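Local coordinates for 3,4-dihydroxybenzoate decarboxylase (PDB 5NY5), which probably catalyses the reversible decarboxylation of 3,4-dihydroxybenzoate to catechol as a UbiD-family enzyme dependent on prenylated FMN and a metal ion, at residues A124-A137 / R171-F183. Numbering follows the deposited sequence.
Sequences ADDPDFDLRKLLPA and RLCVQERDELSMF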
loop_
_atom_site.group_PDB
_atom_site.type_symbol
_atom_site.label_atom_id
_atom_site.label_comp_id
_atom_site.label_asym_id
_atom_site.label_seq_id
_atom_site.Cartn_x
_atom_site.Cartn_y
_atom_site.Cartn_z
ATOM N N ALA A 124 -33.270 -42.766 -35.229
ATOM C CA ALA A 124 -32.021 -42.490 -35.925
ATOM C C ALA A 124 -31.538 -43.654 -36.778
ATOM O O ALA A 124 -30.618 -43.467 -37.581
ATOM C CB ALA A 124 -30.929 -42.108 -34.924
ATOM N N ASP A 125 -32.122 -44.844 -36.626
ATOM C CA ASP A 125 -31.729 -45.970 -37.462
ATOM C C ASP A 125 -32.222 -45.837 -38.898
ATOM O O ASP A 125 -31.779 -46.605 -39.759
ATOM C CB ASP A 125 -32.230 -47.285 -36.855
ATOM C CG ASP A 125 -33.680 -47.215 -36.421
ATOM O OD1 ASP A 125 -34.427 -46.373 -36.960
ATOM O OD2 ASP A 125 -34.073 -48.011 -35.541
ATOM N N ASP A 126 -33.117 -44.898 -39.172
ATOM C CA ASP A 126 -33.520 -44.629 -40.546
ATOM C C ASP A 126 -32.337 -44.057 -41.319
ATOM O O ASP A 126 -31.681 -43.126 -40.837
ATOM C CB ASP A 126 -34.693 -43.651 -40.573
ATOM C CG ASP A 126 -35.269 -43.467 -41.963
ATOM O OD1 ASP A 126 -34.614 -42.819 -42.805
ATOM O OD2 ASP A 126 -36.389 -43.960 -42.209
ATOM N N PRO A 127 -32.027 -44.580 -42.509
ATOM C CA PRO A 127 -30.872 -44.059 -43.257
ATOM C C PRO A 127 -31.055 -42.636 -43.747
ATOM O O PRO A 127 -30.055 -41.945 -43.969
ATOM C CB PRO A 127 -30.738 -45.042 -44.426
ATOM C CG PRO A 127 -32.108 -45.607 -44.598
ATOM C CD PRO A 127 -32.699 -45.682 -43.218
ATOM N N ASP A 128 -32.291 -42.175 -43.925
ATOM C CA ASP A 128 -32.557 -40.800 -44.321
ATOM C C ASP A 128 -32.670 -39.857 -43.130
ATOM O O ASP A 128 -33.012 -38.685 -43.312
ATOM C CB ASP A 128 -33.833 -40.730 -45.162
ATOM C CG ASP A 128 -33.703 -41.470 -46.476
ATOM O OD1 ASP A 128 -32.636 -41.360 -47.116
ATOM O OD2 ASP A 128 -34.663 -42.167 -46.868
ATOM N N PHE A 129 -32.392 -40.342 -41.922
ATOM C CA PHE A 129 -32.429 -39.486 -40.746
ATOM C C PHE A 129 -31.286 -38.481 -40.786
ATOM O O PHE A 129 -30.153 -38.814 -41.144
ATOM C CB PHE A 129 -32.346 -40.330 -39.475
ATOM C CG PHE A 129 -32.329 -39.523 -38.209
ATOM C CD1 PHE A 129 -31.131 -39.184 -37.603
ATOM C CD2 PHE A 129 -33.510 -39.108 -37.623
ATOM C CE1 PHE A 129 -31.113 -38.444 -36.440
ATOM C CE2 PHE A 129 -33.498 -38.368 -36.459
ATOM C CZ PHE A 129 -32.297 -38.036 -35.867
ATOM N N ASP A 130 -31.592 -37.241 -40.413
ATOM C CA ASP A 130 -30.592 -36.179 -40.382
ATOM C C ASP A 130 -31.052 -35.130 -39.386
ATOM O O ASP A 130 -32.112 -34.523 -39.572
ATOM C CB ASP A 130 -30.394 -35.562 -41.767
ATOM C CG ASP A 130 -29.184 -34.646 -41.832
ATOM O OD1 ASP A 130 -28.642 -34.288 -40.767
ATOM O OD2 ASP A 130 -28.776 -34.277 -42.953
ATOM N N LEU A 131 -30.255 -34.914 -38.340
ATOM C CA LEU A 131 -30.621 -33.939 -37.320
ATOM C C LEU A 131 -30.660 -32.528 -37.888
ATOM O O LEU A 131 -31.417 -31.683 -37.398
ATOM C CB LEU A 131 -29.639 -34.024 -36.153
ATOM C CG LEU A 131 -30.091 -33.471 -34.804
ATOM C CD1 LEU A 131 -31.479 -33.979 -34.457
ATOM C CD2 LEU A 131 -29.092 -33.852 -33.724
ATOM N N ARG A 132 -29.864 -32.258 -38.925
ATOM C CA ARG A 132 -29.865 -30.934 -39.538
ATOM C C ARG A 132 -31.187 -30.648 -40.241
ATOM O O ARG A 132 -31.693 -29.523 -40.185
ATOM C CB ARG A 132 -28.702 -30.802 -40.521
ATOM C CG ARG A 132 -27.329 -30.670 -39.884
ATOM C CD ARG A 132 -26.715 -32.022 -39.551
ATOM N NE ARG A 132 -25.327 -32.105 -39.995
ATOM C CZ ARG A 132 -24.926 -32.767 -41.075
ATOM N NH1 ARG A 132 -25.808 -33.419 -41.823
ATOM N NH2 ARG A 132 -23.643 -32.784 -41.405
ATOM N N LYS A 133 -31.754 -31.649 -40.921
ATOM C CA LYS A 133 -33.055 -31.466 -41.555
ATOM C C LYS A 133 -34.178 -31.362 -40.534
ATOM O O LYS A 133 -35.238 -30.811 -40.847
ATOM C CB LYS A 133 -33.362 -32.624 -42.508
ATOM C CG LYS A 133 -32.308 -32.916 -43.560
ATOM C CD LYS A 133 -32.774 -34.064 -44.451
ATOM C CE LYS A 133 -31.652 -34.615 -45.314
ATOM N NZ LYS A 133 -31.123 -33.611 -46.278
ATOM N N LEU A 134 -33.969 -31.877 -39.327
ATOM C CA LEU A 134 -35.034 -31.999 -38.342
ATOM C C LEU A 134 -35.184 -30.752 -37.481
ATOM O O LEU A 134 -36.306 -30.285 -37.259
ATOM C CB LEU A 134 -34.773 -33.220 -37.458
ATOM C CG LEU A 134 -35.972 -33.885 -36.788
ATOM C CD1 LEU A 134 -37.096 -34.071 -37.787
ATOM C CD2 LEU A 134 -35.558 -35.224 -36.211
ATOM N N LEU A 135 -34.076 -30.195 -36.994
ATOM C CA LEU A 135 -34.119 -29.084 -36.059
ATOM C C LEU A 135 -33.242 -27.939 -36.570
ATOM O O LEU A 135 -32.069 -28.162 -36.903
ATOM C CB LEU A 135 -33.654 -29.532 -34.671
ATOM C CG LEU A 135 -34.483 -30.662 -34.060
ATOM C CD1 LEU A 135 -33.887 -31.122 -32.746
ATOM C CD2 LEU A 135 -35.915 -30.209 -33.870
ATOM N N PRO A 136 -33.745 -26.787 -36.646
ATOM C CA PRO A 136 -32.924 -25.628 -37.051
ATOM C C PRO A 136 -32.177 -25.010 -35.870
ATOM O O PRO A 136 -32.528 -23.962 -35.328
ATOM C CB PRO A 136 -33.966 -24.671 -37.633
ATOM C CG PRO A 136 -35.196 -24.958 -36.839
ATOM C CD PRO A 136 -35.168 -26.432 -36.510
ATOM N N ALA A 137 -31.116 -25.682 -35.451
ATOM C CA ALA A 137 -30.298 -25.176 -34.357
ATOM C C ALA A 137 -29.591 -23.901 -34.798
ATOM O O ALA A 137 -28.889 -23.915 -35.818
ATOM C CB ALA A 137 -29.283 -26.226 -33.920
ATOM N N ARG A 171 -25.157 -27.261 -22.927
ATOM C CA ARG A 171 -25.219 -26.795 -24.302
ATOM C C ARG A 171 -24.597 -27.851 -25.205
ATOM O O ARG A 171 -23.626 -28.510 -24.823
ATOM C CB ARG A 171 -24.508 -25.449 -24.481
ATOM C CG ARG A 171 -23.006 -25.488 -24.268
ATOM C CD ARG A 171 -22.406 -24.099 -24.390
ATOM N NE ARG A 171 -20.955 -24.112 -24.239
ATOM C CZ ARG A 171 -20.206 -23.020 -24.135
ATOM N NH1 ARG A 171 -20.774 -21.823 -24.161
ATOM N NH2 ARG A 171 -18.893 -23.125 -24.002
ATOM N N LEU A 172 -25.170 -28.020 -26.393
ATOM C CA LEU A 172 -24.761 -29.074 -27.310
ATOM C C LEU A 172 -24.544 -28.491 -28.696
ATOM O O LEU A 172 -25.375 -27.721 -29.186
ATOM C CB LEU A 172 -25.805 -30.194 -27.369
ATOM C CG LEU A 172 -26.025 -30.998 -26.085
ATOM C CD1 LEU A 172 -27.060 -30.342 -25.182
ATOM C CD2 LEU A 172 -26.419 -32.425 -26.414
ATOM N N CYS A 173 -23.435 -28.867 -29.324
ATOM C CA CYS A 173 -23.101 -28.417 -30.667
ATOM C C CYS A 173 -23.374 -29.539 -31.659
ATOM O O CYS A 173 -22.980 -30.687 -31.429
ATOM C CB CYS A 173 -21.637 -27.981 -30.743
ATOM S SG CYS A 173 -21.114 -27.373 -32.359
ATOM N N VAL A 174 -24.047 -29.205 -32.757
ATOM C CA VAL A 174 -24.373 -30.198 -33.774
ATOM C C VAL A 174 -23.115 -30.531 -34.563
ATOM O O VAL A 174 -22.466 -29.642 -35.127
ATOM C CB VAL A 174 -25.490 -29.693 -34.694
ATOM C CG1 VAL A 174 -25.752 -30.690 -35.806
ATOM C CG2 VAL A 174 -26.755 -29.433 -33.896
ATOM N N GLN A 175 -22.766 -31.814 -34.611
ATOM C CA GLN A 175 -21.564 -32.275 -35.290
ATOM C C GLN A 175 -21.864 -33.072 -36.550
ATOM O O GLN A 175 -21.309 -32.783 -37.613
ATOM C CB GLN A 175 -20.713 -33.123 -34.334
ATOM C CG GLN A 175 -20.316 -32.407 -33.052
ATOM C CD GLN A 175 -19.372 -31.243 -33.292
ATOM O OE1 GLN A 175 -18.774 -31.120 -34.361
ATOM N NE2 GLN A 175 -19.234 -30.382 -32.293
ATOM N N GLU A 176 -22.731 -34.079 -36.454
ATOM C CA GLU A 176 -23.072 -34.902 -37.607
ATOM C C GLU A 176 -24.583 -35.032 -37.738
ATOM O O GLU A 176 -25.332 -34.394 -36.991
ATOM C CB GLU A 176 -22.432 -36.286 -37.489
ATOM C CG GLU A 176 -20.931 -36.271 -37.262
ATOM C CD GLU A 176 -20.157 -35.813 -38.480
ATOM O OE1 GLU A 176 -20.736 -35.780 -39.585
ATOM O OE2 GLU A 176 -18.962 -35.485 -38.330
ATOM N N ARG A 177 -25.039 -35.856 -38.684
ATOM C CA ARG A 177 -26.468 -36.120 -38.806
ATOM C C ARG A 177 -27.024 -36.835 -37.583
ATOM O O ARG A 177 -28.229 -36.748 -37.324
ATOM C CB ARG A 177 -26.751 -36.951 -40.059
ATOM C CG ARG A 177 -25.839 -38.154 -40.220
ATOM C CD ARG A 177 -26.514 -39.281 -40.985
ATOM N NE ARG A 177 -27.328 -40.121 -40.111
ATOM C CZ ARG A 177 -27.845 -41.292 -40.469
ATOM N NH1 ARG A 177 -28.570 -41.991 -39.607
ATOM N NH2 ARG A 177 -27.632 -41.766 -41.687
ATOM N N ASP A 178 -26.178 -37.535 -36.826
ATOM C CA ASP A 178 -26.650 -38.260 -35.654
ATOM C C ASP A 178 -25.713 -38.112 -34.462
ATOM O O ASP A 178 -25.730 -38.963 -33.566
ATOM C CB ASP A 178 -26.842 -39.744 -35.980
ATOM C CG ASP A 178 -25.574 -40.398 -36.492
ATOM O OD1 ASP A 178 -24.614 -39.672 -36.821
ATOM O OD2 ASP A 178 -25.541 -41.643 -36.575
ATOM N N GLU A 179 -24.901 -37.056 -34.423
ATOM C CA GLU A 179 -23.919 -36.867 -33.366
ATOM C C GLU A 179 -23.949 -35.433 -32.857
ATOM O O GLU A 179 -24.104 -34.488 -33.635
ATOM C CB GLU A 179 -22.507 -37.211 -33.854
ATOM C CG GLU A 179 -22.341 -38.655 -34.293
ATOM C CD GLU A 179 -20.948 -38.946 -34.807
ATOM O OE1 GLU A 179 -20.076 -38.059 -34.688
ATOM O OE2 GLU A 179 -20.726 -40.057 -35.333
ATOM N N LEU A 180 -23.792 -35.285 -31.544
ATOM C CA LEU A 180 -23.689 -33.989 -30.893
ATOM C C LEU A 180 -22.509 -34.004 -29.934
ATOM O O LEU A 180 -22.177 -35.040 -29.351
ATOM C CB LEU A 180 -24.962 -33.639 -30.114
ATOM C CG LEU A 180 -26.294 -33.576 -30.857
ATOM C CD1 LEU A 180 -27.428 -33.834 -29.885
ATOM C CD2 LEU A 180 -26.467 -32.225 -31.520
ATOM N N SER A 181 -21.880 -32.846 -29.769
ATOM C CA SER A 181 -20.824 -32.669 -28.783
ATOM C C SER A 181 -21.399 -31.960 -27.566
ATOM O O SER A 181 -22.068 -30.931 -27.701
ATOM C CB SER A 181 -19.652 -31.876 -29.362
ATOM O OG SER A 181 -20.053 -30.572 -29.736
HETATM N N MSE A 182 -21.149 -32.516 -26.387
HETATM C CA MSE A 182 -21.704 -31.970 -25.156
HETATM C C MSE A 182 -20.674 -31.948 -24.032
HETATM O O MSE A 182 -20.096 -32.975 -23.690
HETATM C CB MSE A 182 -22.933 -32.775 -24.730
HETATM C CG MSE A 182 -23.367 -32.554 -23.289
HETATM SE SE MSE A 182 -25.169 -33.219 -22.930
HETATM C CE MSE A 182 -24.937 -33.710 -21.059
ATOM N N PHE A 183 -20.453 -30.765 -23.465
ATOM C CA PHE A 183 -19.525 -30.611 -22.357
ATOM C C PHE A 183 -20.200 -30.963 -21.037
ATOM O O PHE A 183 -21.396 -30.729 -20.842
ATOM C CB PHE A 183 -18.988 -29.180 -22.302
ATOM C CG PHE A 183 -18.166 -28.885 -21.080
ATOM C CD1 PHE A 183 -16.846 -29.288 -21.004
ATOM C CD2 PHE A 183 -18.715 -28.201 -20.008
ATOM C CE1 PHE A 183 -16.088 -29.018 -19.882
ATOM C CE2 PHE A 183 -17.962 -27.930 -18.883
ATOM C CZ PHE A 183 -16.647 -28.338 -18.820
#
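Backbone meets backbone where Leu131 N, at the start of the short helix 131-134, gives a hydrogen bond of 2.9 Å to Arg177 O. Arg177 sits in the turn of the beta-hairpin formed by strands 165-174 and 179-182, part of the antiparallel sheet of the Rift-related, FMN-binding-type domain. Asp130 is the N-cap of the helix: its OD1 accepts from Arg132 N, 54° out of the carboxylate plane, and from Arg132 NH1 on the opposite face, the latter bond being part of a salt bridge. That carboxylate also lies against the hairpin, with Asp130 OD1 3.3 Å from Arg177 CB. Bent at chi2 (85°) and chi3 (133°), the Arg132 chain lays its guanidinium over the turn backbone, Arg177 N standing above the centre of one face. Arg132 CD lies 4.1 Å from Val174 CG1. The Arg177 side chain runs along 124-129 among carbonyl oxygens: Phe129 O lies over one guanidinium face, 3.3 Å from Arg177 NE, and Ala124 O is at the edge, in plane, 3.2 Å from Arg177 NH1. The angles are too poor for hydrogen bonds, but the carbonyl oxygens probably still favour the positive charge. Leu131 CD2 packs on Leu180 CD2 at 3.8 Å, the two side chains crossing at about a right angle; Leu131 also touches Val309 of strand 303-311, and Leu180 touches Ile265. Farther along the hairpin lie Arg171, in strand 165-174, and Phe183, just after strand 179-182, both residues of the prenylated-FMN site. Beyond the helix, Ala137 CB rests 4.1 Å from Val174 CG2.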